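Local coordinates for protein L-Ribose isomerase (Acinetobacter, PDB 4Q0Q) that probably catalyses the reversible isomerisation of L-ribose to L-ribulose, an aldose-ketose interconversion, within a cupin-type beta-barrel, at residues A[24-29]-A[47-52]; A[72-77]-A[104-109]; A[221-226]-A[239-244]. All coordinates share one frame; numbering follows the deposited sequence.

Interaction 1 (A[24-29]-A[47-52]); sequences EWVREA and DSAGIV. With RUU (alpha-L-ribulofuranose), chain F; RUU (alpha-L-ribulofuranose), chain D; RUU (alpha-L-ribulofuranose), chain G.
Trp25 and Val26 join helix 19-35 to strand 50-52, outermost within this chain of the six-stranded antiparallel sheet. Helix and strand run at 131° to each other, and the contact rests largely on side chains pressed against backbone. With CG of Trp25 anti to its N (chi1 179°), the six-membered part of the indole reaches the strand end-first, while Phe61 adds an edge-to-face ring contact. Trp25 CZ3 lies 3.5 Å from Gly50 CA, an approach made possible because Gly50 has no side chain, and a CB there would point at the helix. Next to it, Trp25 CH2 stands 3.6 Å from Ile51 O, which lies in the indole plane at its edge, and CZ3 also touches Val52 CG2 at 4.2 Å. The next residue, Val26, spreads its two branches: CG1 meets Ala49 CB at 4.1 Å, while CG2 rests 3.9 Å from Gly50 N. That amide is satisfied by the hydroxyl of Tyr22, from the same helix. The extended Arg27 reaches two alpha-L-ribulofuranose molecules with rather long bonds, NE and NH2 to O3 of one, NH1 and NH2 to O1 of the other. The whole is a buried helix-on-sheet packing.

Interaction 2 (A[72-77]-A[104-109]); sequences EAMIIF and KLMIVH. With RUU (alpha-L-ribulofuranose), chain D; RUU (alpha-L-ribulofuranose), chain C.
Ile75 and Ile107, like Phe77 and Leu105, form hydrogen-bonded pairs of an antiparallel ladder between strands 73-82 and 101-108, and this part of the contact is the tightest. Each pair closes a ring of two nearly straight bonds, among them Ile107 N to Ile75 O at 2.8 Å and Phe77 N to Leu105 O at 2.9 Å. On the face carrying these four residues, Ile107 CD1 meets the edge of the Phe77 ring at CE2 (4.2 Å), while Ile75 CG2 sits 3.5 Å above the plane of the Phe77 ring, over one face and displaced toward the rim. The other face carries Ile76 and Met106, a non-hydrogen-bonded pair whose side chains run alongside, Ile76 CG1 to Met106 CG 4.0 Å. Met74, its CG set between N and the carbonyl carbon (chi1 76°), bends round so that CE touches Met106 SD at 3.7 Å. Toward Ala73 and His109 the ladder opens: a water replaces the direct bond, donating to Ala73 O (2.8 Å) and accepting from His109 N. On the Ile76 face, a bound alpha-L-ribulofuranose lies 3.6 Å from Ile76 CD1 through its C4. Helix 19-35 lies over the Ile75 and Ile107 face through Trp25 and Ala29, and strands 50-52 and 211-217 flank the pair within the sheet.

Interaction 3 (A[221-226]-A[239-244]); sequences HEPTEA and GMHDND. With RUU (alpha-L-ribulofuranose), chain D; RUU (alpha-L-ribulofuranose), chain C; NCO (cobalt hexammine(III)), chain K.
Met240 lays its sulfur squarely over one face of the His221 imidazole, while Glu222 and Asn243 meet with their flat groups almost perpendicular. In the first pair the side chains run side by side in the same direction. Met240 is extended through chi1 (-170°) and chi2, which carries SD over the ring until it stands 3.5 Å above the plane, over its centre, a sulfur-aromatic contact. The ring itself is fixed by a hydrogen bond from NE2 to the carbonyl of Glu97 and by edge-to-face neighbours Tyr219 and Trp237. Asp242 CB comes to the ring edge, 3.8 Å from His221 CD2, and the carboxylate of Asp242, turned steeply against the imidazole, is held by Arg121. A water ties the two residues further, accepting from His221 N and donating to Asp242 OD2. Between the backbones, Asp242 N donates to His221 O over 2.8 Å. Both segments lie in the long connection after strand 211-217 of what is probably a cupin-type barrel, the second running into strand 244-245, and the first makes an inverse gamma turn centred on Pro223. That turn brings Pro223 CD to 3.2 Å from Met240 O and to 3.5 Å from His241 ND1; this nitrogen is buried without a polar partner. Glu222, extended beyond CG, crosses Asn243 at about a right angle, carboxylate and amide planes 84° apart. Asn243 ND2 donates over 2.7 Å to the anti lone pair of Glu222 OE2, the oxygen lying close to the amide plane. The same oxygen accepts a hydrogen bond from O4 of an alpha-L-ribulofuranose, also at 2.7 Å, and pairs with Arg254, so three partners grip this one oxygen. Thr224 OG1 is hydrogen-bonded to O4 of a second ribulofuranose.

The three contacts follow one another in series along the chain. Interactions 1 and 2 are immediate neighbours, their centres about 8 Å apart, because strands 50-52 and 73-82 lie next to each other in the six-stranded sheet; Ile51 N to Met74 O (2.7 Å) is a probable hydrogen bond between them, and Ala29 of the helix packs on Ile107. Interaction 3 belongs to the later loop region, its centre about 18 Å from that of interaction 1 and about 17 Å from that of interaction 2. It reaches interaction 1 through a probable bond of Ser48 OG to Ala226 N. One alpha-L-ribulofuranose touches all three, and a second bridges interactions 2 and 3, so sheet and loop together line sugar-binding surface.

Interaction 1 (A[24-29]-A[47-52])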
loop_
_atom_site.group_PDB
_atom_site.type_symbol
_atom_site.label_atom_id
_atom_site.label_comp_id
_atom_site.label_asym_id
_atom_site.label_seq_id
_atom_site.Cartn_x
_atom_site.Cartn_y
_atom_site.Cartn_z
ATOM N N GLU A 24 14.645 -2.285 -18.455
ATOM C CA GLU A 24 14.876 -1.944 -17.056
ATOM C C GLU A 24 13.998 -0.773 -16.636
ATOM O O GLU A 24 13.455 -0.756 -15.529
ATOM C CB GLU A 24 16.346 -1.589 -16.821
ATOM C CG GLU A 24 17.324 -2.695 -17.199
ATOM C CD GLU A 24 18.754 -2.366 -16.809
ATOM O OE1 GLU A 24 19.115 -1.172 -16.826
ATOM O OE2 GLU A 24 19.521 -3.299 -16.496
ATOM N N TRP A 25 13.867 0.202 -17.528
ATOM C CA TRP A 25 13.059 1.388 -17.278
ATOM C C TRP A 25 11.601 0.976 -17.091
ATOM O O TRP A 25 10.979 1.294 -16.074
ATOM C CB TRP A 25 13.216 2.357 -18.468
ATOM C CG TRP A 25 12.422 3.646 -18.417
ATOM C CD1 TRP A 25 12.123 4.393 -17.314
ATOM C CD2 TRP A 25 11.906 4.374 -19.543
ATOM N NE1 TRP A 25 11.455 5.541 -17.682
ATOM C CE2 TRP A 25 11.308 5.553 -19.044
ATOM C CE3 TRP A 25 11.894 4.145 -20.927
ATOM C CZ2 TRP A 25 10.702 6.502 -19.881
ATOM C CZ3 TRP A 25 11.290 5.094 -21.761
ATOM C CH2 TRP A 25 10.704 6.256 -21.228
ATOM N N VAL A 26 11.074 0.239 -18.063
ATOM C CA VAL A 26 9.687 -0.197 -18.031
ATOM C C VAL A 26 9.381 -1.262 -16.977
ATOM O O VAL A 26 8.354 -1.186 -16.312
ATOM C CB VAL A 26 9.243 -0.691 -19.419
ATOM C CG1 VAL A 26 7.839 -1.248 -19.354
ATOM C CG2 VAL A 26 9.283 0.473 -20.411
ATOM N N ARG A 27 10.261 -2.244 -16.815
ATOM C CA ARG A 27 10.030 -3.285 -15.820
ATOM C C ARG A 27 10.044 -2.735 -14.398
ATOM O O ARG A 27 9.194 -3.101 -13.588
ATOM C CB ARG A 27 11.054 -4.413 -15.975
ATOM C CG ARG A 27 10.793 -5.272 -17.207
ATOM C CD ARG A 27 11.901 -6.286 -17.437
ATOM N NE ARG A 27 11.739 -6.988 -18.708
ATOM C CZ ARG A 27 12.610 -7.869 -19.197
ATOM N NH1 ARG A 27 13.714 -8.164 -18.522
ATOM N NH2 ARG A 27 12.375 -8.455 -20.364
ATOM N N GLU A 28 11.000 -1.863 -14.086
ATOM C CA GLU A 28 11.053 -1.274 -12.752
ATOM C C GLU A 28 9.779 -0.481 -12.489
ATOM O O GLU A 28 9.226 -0.534 -11.390
ATOM C CB GLU A 28 12.253 -0.334 -12.601
ATOM C CG GLU A 28 13.580 -1.020 -12.328
ATOM C CD GLU A 28 13.614 -1.760 -10.993
ATOM O OE1 GLU A 28 12.677 -1.616 -10.182
ATOM O OE2 GLU A 28 14.595 -2.489 -10.756
ATOM N N ALA A 29 9.324 0.256 -13.502
ATOM C CA ALA A 29 8.128 1.080 -13.382
ATOM C C ALA A 29 6.893 0.227 -13.138
ATOM O O ALA A 29 6.031 0.596 -12.351
ATOM C CB ALA A 29 7.940 1.935 -14.645
ATOM N N ASP A 47 6.467 -2.641 -25.637
ATOM C CA ASP A 47 7.397 -1.691 -26.241
ATOM C C ASP A 47 6.803 -0.311 -26.522
ATOM O O ASP A 47 7.450 0.524 -27.150
ATOM C CB ASP A 47 7.987 -2.272 -27.533
ATOM C CG ASP A 47 8.978 -3.388 -27.266
ATOM O OD1 ASP A 47 9.335 -3.598 -26.087
ATOM O OD2 ASP A 47 9.409 -4.052 -28.235
ATOM N N SER A 48 5.578 -0.069 -26.060
ATOM C CA SER A 48 4.941 1.228 -26.258
ATOM C C SER A 48 4.773 1.990 -24.944
ATOM O O SER A 48 4.442 3.177 -24.951
ATOM C CB SER A 48 3.569 1.062 -26.911
ATOM O OG SER A 48 3.683 0.594 -28.239
ATOM N N ALA A 49 5.004 1.305 -23.826
ATOM C CA ALA A 49 4.859 1.904 -22.499
ATOM C C ALA A 49 5.844 3.032 -22.224
ATOM O O ALA A 49 5.487 4.047 -21.631
ATOM C CB ALA A 49 4.997 0.817 -21.421
ATOM N N GLY A 50 7.089 2.844 -22.642
ATOM C CA GLY A 50 8.101 3.861 -22.441
ATOM C C GLY A 50 8.057 4.834 -23.602
ATOM O O GLY A 50 8.335 4.467 -24.739
ATOM N N ILE A 51 7.721 6.084 -23.305
ATOM C CA ILE A 51 7.600 7.118 -24.325
ATOM C C ILE A 51 8.687 8.186 -24.248
ATOM O O ILE A 51 8.932 8.765 -23.192
ATOM C CB ILE A 51 6.235 7.818 -24.207
ATOM C CG1 ILE A 51 5.117 6.773 -24.236
ATOM C CG2 ILE A 51 6.056 8.832 -25.338
ATOM C CD1 ILE A 51 3.760 7.325 -23.817
ATOM N N VAL A 52 9.334 8.438 -25.382
ATOM C CA VAL A 52 10.370 9.464 -25.486
ATOM C C VAL A 52 9.824 10.380 -26.586
ATOM O O VAL A 52 9.632 9.936 -27.719
ATOM C CB VAL A 52 11.724 8.864 -25.918
ATOM C CG1 VAL A 52 12.801 9.927 -25.857
ATOM C CG2 VAL A 52 12.091 7.699 -25.012
HETATM C C1 RUU F . 7.590 -7.124 -23.924
HETATM O O1 RUU F . 7.480 -6.865 -25.319
HETATM C C2 RUU F . 8.724 -6.329 -23.307
HETATM O O2 RUU F . 9.970 -6.935 -23.622
HETATM C C3 RUU F . 8.598 -6.154 -21.796
HETATM O O3 RUU F . 9.533 -6.988 -21.133
HETATM C C4 RUU F . 8.949 -4.691 -21.538
HETATM O O4 RUU F . 10.273 -4.604 -21.033
HETATM C C5 RUU F . 8.873 -3.999 -22.898
HETATM O O5 RUU F . 8.706 -5.019 -23.893
HETATM C C1 RUU D . 0.117 1.386 -22.057
HETATM O O1 RUU D . 0.420 0.041 -21.701
HETATM C C2 RUU D . 0.553 1.705 -23.479
HETATM O O2 RUU D . 1.890 2.181 -23.484
HETATM C C3 RUU D . -0.351 2.715 -24.184
HETATM O O3 RUU D . 0.305 3.971 -24.259
HETATM C C4 RUU D . -0.542 2.146 -25.591
HETATM O O4 RUU D . 0.385 2.749 -26.482
HETATM C C5 RUU D . -0.222 0.658 -25.462
HETATM O O5 RUU D . 0.511 0.487 -24.237
HETATM C C1 RUU G . 15.831 -8.384 -21.600
HETATM O O1 RUU G . 15.356 -9.564 -20.966
HETATM C C2 RUU G . 17.190 -7.974 -21.060
HETATM O O2 RUU G . 17.027 -7.072 -19.974
HETATM C C3 RUU G . 18.100 -7.360 -22.116
HETATM O O3 RUU G . 18.133 -5.950 -21.962
HETATM C C4 RUU G . 19.484 -7.950 -21.831
HETATM O O4 RUU G . 20.269 -7.008 -21.115
HETATM C C5 RUU G . 19.231 -9.177 -20.957
HETATM O O5 RUU G . 17.848 -9.152 -20.566
#

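Interaction 2 (A[72-77]-A[104-109])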
loop_
_atom_site.group_PDB
_atom_site.type_symbol
_atom_site.label_atom_id
_atom_site.label_comp_id
_atom_site.label_asym_id
_atom_site.label_seq_id
_atom_site.Cartn_x
_atom_site.Cartn_y
_atom_site.Cartn_z
ATOM N N GLU A 72 11.785 15.252 -22.075
ATOM C CA GLU A 72 10.399 14.872 -22.256
ATOM C C GLU A 72 10.317 13.386 -22.591
ATOM O O GLU A 72 10.511 12.957 -23.737
ATOM C CB GLU A 72 9.764 15.750 -23.347
ATOM C CG GLU A 72 10.027 17.248 -23.091
ATOM C CD GLU A 72 9.338 18.195 -24.073
ATOM O OE1 GLU A 72 9.042 17.788 -25.219
ATOM O OE2 GLU A 72 9.110 19.363 -23.692
ATOM N N ALA A 73 10.055 12.608 -21.547
ATOM C CA ALA A 73 9.931 11.160 -21.630
ATOM C C ALA A 73 9.098 10.727 -20.426
ATOM O O ALA A 73 9.109 11.393 -19.387
ATOM C CB ALA A 73 11.301 10.510 -21.570
ATOM N N MET A 74 8.394 9.611 -20.562
ATOM C CA MET A 74 7.561 9.116 -19.476
ATOM C C MET A 74 7.090 7.708 -19.764
ATOM O O MET A 74 7.230 7.197 -20.875
ATOM C CB MET A 74 6.331 10.005 -19.313
ATOM C CG MET A 74 5.275 9.758 -20.384
ATOM S SD MET A 74 4.014 11.040 -20.469
ATOM C CE MET A 74 3.072 10.682 -18.982
ATOM N N ILE A 75 6.507 7.088 -18.746
ATOM C CA ILE A 75 5.980 5.752 -18.884
ATOM C C ILE A 75 4.481 5.828 -18.638
ATOM O O ILE A 75 4.021 6.579 -17.777
ATOM C CB ILE A 75 6.635 4.788 -17.867
ATOM C CG1 ILE A 75 8.053 4.459 -18.339
ATOM C CG2 ILE A 75 5.783 3.521 -17.698
ATOM C CD1 ILE A 75 8.837 3.611 -17.386
ATOM N N ILE A 76 3.728 5.071 -19.425
ATOM C CA ILE A 76 2.285 5.023 -19.284
ATOM C C ILE A 76 1.799 3.586 -19.421
ATOM O O ILE A 76 2.070 2.915 -20.419
ATOM C CB ILE A 76 1.570 5.874 -20.354
ATOM C CG1 ILE A 76 1.956 7.348 -20.200
ATOM C CG2 ILE A 76 0.058 5.686 -20.235
ATOM C CD1 ILE A 76 1.344 8.267 -21.244
ATOM N N PHE A 77 1.088 3.118 -18.403
ATOM C CA PHE A 77 0.520 1.780 -18.405
ATOM C C PHE A 77 -0.985 1.973 -18.481
ATOM O O PHE A 77 -1.606 2.424 -17.522
ATOM C CB PHE A 77 0.888 1.036 -17.123
ATOM C CG PHE A 77 2.350 0.695 -17.015
ATOM C CD1 PHE A 77 2.957 -0.123 -17.966
ATOM C CD2 PHE A 77 3.111 1.163 -15.950
ATOM C CE1 PHE A 77 4.307 -0.474 -17.853
ATOM C CE2 PHE A 77 4.457 0.819 -15.826
ATOM C CZ PHE A 77 5.055 -0.003 -16.782
ATOM N N LYS A 104 -5.146 4.959 -16.721
ATOM C CA LYS A 104 -3.753 4.615 -16.924
ATOM C C LYS A 104 -2.884 5.146 -15.801
ATOM O O LYS A 104 -3.240 6.107 -15.121
ATOM C CB LYS A 104 -3.254 5.156 -18.269
ATOM C CG LYS A 104 -3.030 6.661 -18.308
ATOM C CD LYS A 104 -3.934 7.338 -19.338
ATOM C CE LYS A 104 -5.403 7.214 -18.950
ATOM N NZ LYS A 104 -6.321 7.916 -19.900
ATOM N N LEU A 105 -1.745 4.492 -15.599
ATOM C CA LEU A 105 -0.800 4.901 -14.580
ATOM C C LEU A 105 0.347 5.580 -15.322
ATOM O O LEU A 105 0.880 5.027 -16.286
ATOM C CB LEU A 105 -0.275 3.685 -13.822
ATOM C CG LEU A 105 0.516 4.046 -12.568
ATOM C CD1 LEU A 105 -0.433 4.688 -11.556
ATOM C CD2 LEU A 105 1.181 2.800 -11.986
ATOM N N MET A 106 0.710 6.780 -14.887
ATOM C CA MET A 106 1.788 7.507 -15.533
ATOM C C MET A 106 2.953 7.664 -14.569
ATOM O O MET A 106 2.771 8.027 -13.408
ATOM C CB MET A 106 1.281 8.874 -16.014
ATOM C CG MET A 106 0.081 8.761 -16.963
ATOM S SD MET A 106 -0.440 10.329 -17.725
ATOM C CE MET A 106 -1.042 11.207 -16.303
ATOM N N ILE A 107 4.151 7.359 -15.051
ATOM C CA ILE A 107 5.333 7.465 -14.219
ATOM C C ILE A 107 6.351 8.383 -14.876
ATOM O O ILE A 107 6.793 8.144 -15.999
ATOM C CB ILE A 107 5.949 6.071 -13.951
ATOM C CG1 ILE A 107 4.883 5.168 -13.318
ATOM C CG2 ILE A 107 7.168 6.201 -13.027
ATOM C CD1 ILE A 107 5.365 3.783 -12.971
ATOM N N VAL A 108 6.697 9.442 -14.154
ATOM C CA VAL A 108 7.632 10.454 -14.616
ATOM C C VAL A 108 8.783 10.590 -13.630
ATOM O O VAL A 108 8.574 10.799 -12.435
ATOM C CB VAL A 108 6.909 11.818 -14.758
ATOM C CG1 VAL A 108 7.881 12.903 -15.190
ATOM C CG2 VAL A 108 5.769 11.680 -15.750
ATOM N N HIS A 109 10.006 10.471 -14.136
ATOM C CA HIS A 109 11.164 10.575 -13.277
ATOM C C HIS A 109 11.542 12.007 -12.978
ATOM O O HIS A 109 11.127 12.925 -13.683
ATOM C CB HIS A 109 12.331 9.788 -13.872
ATOM C CG HIS A 109 12.265 8.326 -13.557
ATOM N ND1 HIS A 109 11.328 7.486 -14.122
ATOM C CD2 HIS A 109 12.967 7.572 -12.679
ATOM C CE1 HIS A 109 11.457 6.279 -13.604
ATOM N NE2 HIS A 109 12.443 6.305 -12.725
HETATM C C1 RUU D . 0.117 1.386 -22.057
HETATM O O1 RUU D . 0.420 0.041 -21.701
HETATM C C2 RUU D . 0.553 1.705 -23.479
HETATM O O2 RUU D . 1.890 2.181 -23.484
HETATM C C3 RUU D . -0.351 2.715 -24.184
HETATM O O3 RUU D . 0.305 3.971 -24.259
HETATM C C4 RUU D . -0.542 2.146 -25.591
HETATM O O4 RUU D . 0.385 2.749 -26.482
HETATM C C5 RUU D . -0.222 0.658 -25.462
HETATM O O5 RUU D . 0.511 0.487 -24.237
HETATM C C1 RUU C . -1.641 13.122 -20.125
HETATM O O1 RUU C . -1.838 14.528 -20.226
HETATM C C2 RUU C . -1.588 12.487 -21.496
HETATM O O2 RUU C . -2.774 12.789 -22.220
HETATM C C3 RUU C . -1.357 10.984 -21.505
HETATM O O3 RUU C . -2.597 10.299 -21.553
HETATM C C4 RUU C . -0.601 10.785 -22.824
HETATM O O4 RUU C . -1.539 10.727 -23.893
HETATM C C5 RUU C . 0.216 12.066 -22.961
HETATM O O5 RUU C . -0.480 13.068 -22.200
HETATM O O HOH W 1 10.347 10.193 -17.135
#

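Interaction 3 (A[221-226]-A[239-244])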
loop_
_atom_site.group_PDB
_atom_site.type_symbol
_atom_site.label_atom_id
_atom_site.label_comp_id
_atom_site.label_asym_id
_atom_site.label_seq_id
_atom_site.Cartn_x
_atom_site.Cartn_y
_atom_site.Cartn_z
ATOM N N HIS A 221 -7.659 8.607 -28.199
ATOM C CA HIS A 221 -7.480 8.292 -29.618
ATOM C C HIS A 221 -5.996 8.438 -29.950
ATOM O O HIS A 221 -5.544 9.525 -30.306
ATOM C CB HIS A 221 -8.290 9.267 -30.481
ATOM C CG HIS A 221 -9.754 9.288 -30.166
ATOM N ND1 HIS A 221 -10.634 8.338 -30.637
ATOM C CD2 HIS A 221 -10.488 10.132 -29.405
ATOM C CE1 HIS A 221 -11.845 8.593 -30.177
ATOM N NE2 HIS A 221 -11.784 9.677 -29.426
ATOM N N GLU A 222 -5.242 7.350 -29.831
ATOM C CA GLU A 222 -3.805 7.383 -30.095
ATOM C C GLU A 222 -3.325 6.197 -30.927
ATOM O O GLU A 222 -3.193 5.085 -30.418
ATOM C CB GLU A 222 -3.029 7.402 -28.773
ATOM C CG GLU A 222 -3.363 8.568 -27.853
ATOM C CD GLU A 222 -2.613 8.502 -26.529
ATOM O OE1 GLU A 222 -2.844 7.544 -25.755
ATOM O OE2 GLU A 222 -1.792 9.407 -26.259
ATOM N N PRO A 223 -3.056 6.421 -32.222
ATOM C CA PRO A 223 -2.587 5.340 -33.098
ATOM C C PRO A 223 -1.141 4.940 -32.790
ATOM O O PRO A 223 -0.246 5.148 -33.611
ATOM C CB PRO A 223 -2.727 5.944 -34.496
ATOM C CG PRO A 223 -3.835 6.957 -34.327
ATOM C CD PRO A 223 -3.461 7.593 -33.017
ATOM N N THR A 224 -0.916 4.371 -31.609
ATOM C CA THR A 224 0.424 3.956 -31.206
ATOM C C THR A 224 0.808 2.616 -31.817
ATOM O O THR A 224 -0.013 1.940 -32.442
ATOM C CB THR A 224 0.546 3.835 -29.670
ATOM O OG1 THR A 224 -0.297 2.774 -29.206
ATOM C CG2 THR A 224 0.138 5.139 -28.993
ATOM N N GLU A 225 2.067 2.233 -31.625
ATOM C CA GLU A 225 2.579 0.977 -32.154
ATOM C C GLU A 225 1.801 -0.187 -31.544
ATOM O O GLU A 225 1.307 -1.055 -32.263
ATOM C CB GLU A 225 4.073 0.855 -31.828
ATOM C CG GLU A 225 4.903 0.079 -32.849
ATOM C CD GLU A 225 4.674 -1.422 -32.802
ATOM O OE1 GLU A 225 3.563 -1.877 -33.152
ATOM O OE2 GLU A 225 5.613 -2.150 -32.410
ATOM N N ALA A 226 1.681 -0.191 -30.218
ATOM C CA ALA A 226 0.962 -1.252 -29.517
ATOM C C ALA A 226 -0.536 -1.174 -29.776
ATOM O O ALA A 226 -1.294 -2.047 -29.352
ATOM C CB ALA A 226 1.233 -1.173 -28.023
ATOM N N GLY A 239 -7.704 5.452 -36.903
ATOM C CA GLY A 239 -6.575 6.297 -37.251
ATOM C C GLY A 239 -6.595 7.672 -36.611
ATOM O O GLY A 239 -5.635 8.433 -36.726
ATOM N N MET A 240 -7.691 7.994 -35.933
ATOM C CA MET A 240 -7.834 9.291 -35.279
ATOM C C MET A 240 -6.759 9.483 -34.208
ATOM O O MET A 240 -6.521 8.595 -33.390
ATOM C CB MET A 240 -9.226 9.394 -34.651
ATOM C CG MET A 240 -9.588 10.772 -34.140
ATOM S SD MET A 240 -11.102 10.733 -33.167
ATOM C CE MET A 240 -12.331 10.427 -34.439
ATOM N N HIS A 241 -6.106 10.643 -34.223
ATOM C CA HIS A 241 -5.059 10.960 -33.250
ATOM C C HIS A 241 -5.451 12.240 -32.513
ATOM O O HIS A 241 -5.221 13.348 -33.000
ATOM C CB HIS A 241 -3.716 11.137 -33.965
ATOM C CG HIS A 241 -2.564 11.397 -33.042
ATOM N ND1 HIS A 241 -2.356 10.672 -31.889
ATOM C CD2 HIS A 241 -1.543 12.282 -33.119
ATOM C CE1 HIS A 241 -1.256 11.099 -31.294
ATOM N NE2 HIS A 241 -0.742 12.076 -32.020
ATOM N N ASP A 242 -6.046 12.072 -31.335
ATOM C CA ASP A 242 -6.523 13.189 -30.528
ATOM C C ASP A 242 -5.453 13.874 -29.674
ATOM O O ASP A 242 -5.745 14.394 -28.595
ATOM C CB ASP A 242 -7.683 12.707 -29.649
ATOM C CG ASP A 242 -8.350 13.830 -28.893
ATOM O OD1 ASP A 242 -8.671 14.860 -29.519
ATOM O OD2 ASP A 242 -8.563 13.680 -27.674
ATOM N N ASN A 243 -4.214 13.867 -30.153
ATOM C CA ASN A 243 -3.122 14.519 -29.441
ATOM C C ASN A 243 -2.523 15.596 -30.324
ATOM O O ASN A 243 -2.251 15.365 -31.502
ATOM C CB ASN A 243 -2.018 13.530 -29.072
ATOM C CG ASN A 243 -2.486 12.464 -28.113
ATOM O OD1 ASN A 243 -3.475 12.645 -27.405
ATOM N ND2 ASN A 243 -1.768 11.346 -28.073
ATOM N N ASP A 244 -2.327 16.777 -29.757
ATOM C CA ASP A 244 -1.737 17.876 -30.501
ATOM C C ASP A 244 -0.633 18.484 -29.648
ATOM O O ASP A 244 -0.882 19.353 -28.811
ATOM C CB ASP A 244 -2.791 18.937 -30.828
ATOM C CG ASP A 244 -2.283 19.982 -31.804
ATOM O OD1 ASP A 244 -1.051 20.102 -31.965
ATOM O OD2 ASP A 244 -3.118 20.696 -32.403
HETATM C C1 RUU D . 0.117 1.386 -22.057
HETATM O O1 RUU D . 0.420 0.041 -21.701
HETATM C C2 RUU D . 0.553 1.705 -23.479
HETATM O O2 RUU D . 1.890 2.181 -23.484
HETATM C C3 RUU D . -0.351 2.715 -24.184
HETATM O O3 RUU D . 0.305 3.971 -24.259
HETATM C C4 RUU D . -0.542 2.146 -25.591
HETATM O O4 RUU D . 0.385 2.749 -26.482
HETATM C C5 RUU D . -0.222 0.658 -25.462
HETATM O O5 RUU D . 0.511 0.487 -24.237
HETATM C C1 RUU C . -1.641 13.122 -20.125
HETATM O O1 RUU C . -1.838 14.528 -20.226
HETATM C C2 RUU C . -1.588 12.487 -21.496
HETATM O O2 RUU C . -2.774 12.789 -22.220
HETATM C C3 RUU C . -1.357 10.984 -21.505
HETATM O O3 RUU C . -2.597 10.299 -21.553
HETATM C C4 RUU C . -0.601 10.785 -22.824
HETATM O O4 RUU C . -1.539 10.727 -23.893
HETATM C C5 RUU C . 0.216 12.066 -22.961
HETATM O O5 RUU C . -0.480 13.068 -22.200
HETATM CO CO NCO K . 1.680 21.881 -34.224
HETATM N N1 NCO K . 0.621 20.417 -34.292
HETATM N N2 NCO K . 2.232 21.548 -35.917
HETATM N N3 NCO K . 1.118 22.207 -32.529
HETATM N N4 NCO K . 3.042 20.873 -33.590
HETATM N N5 NCO K . 0.328 22.892 -34.857
HETATM N N6 NCO K . 2.743 23.343 -34.160
HETATM O O HOH W 2 -8.027 11.084 -27.078
#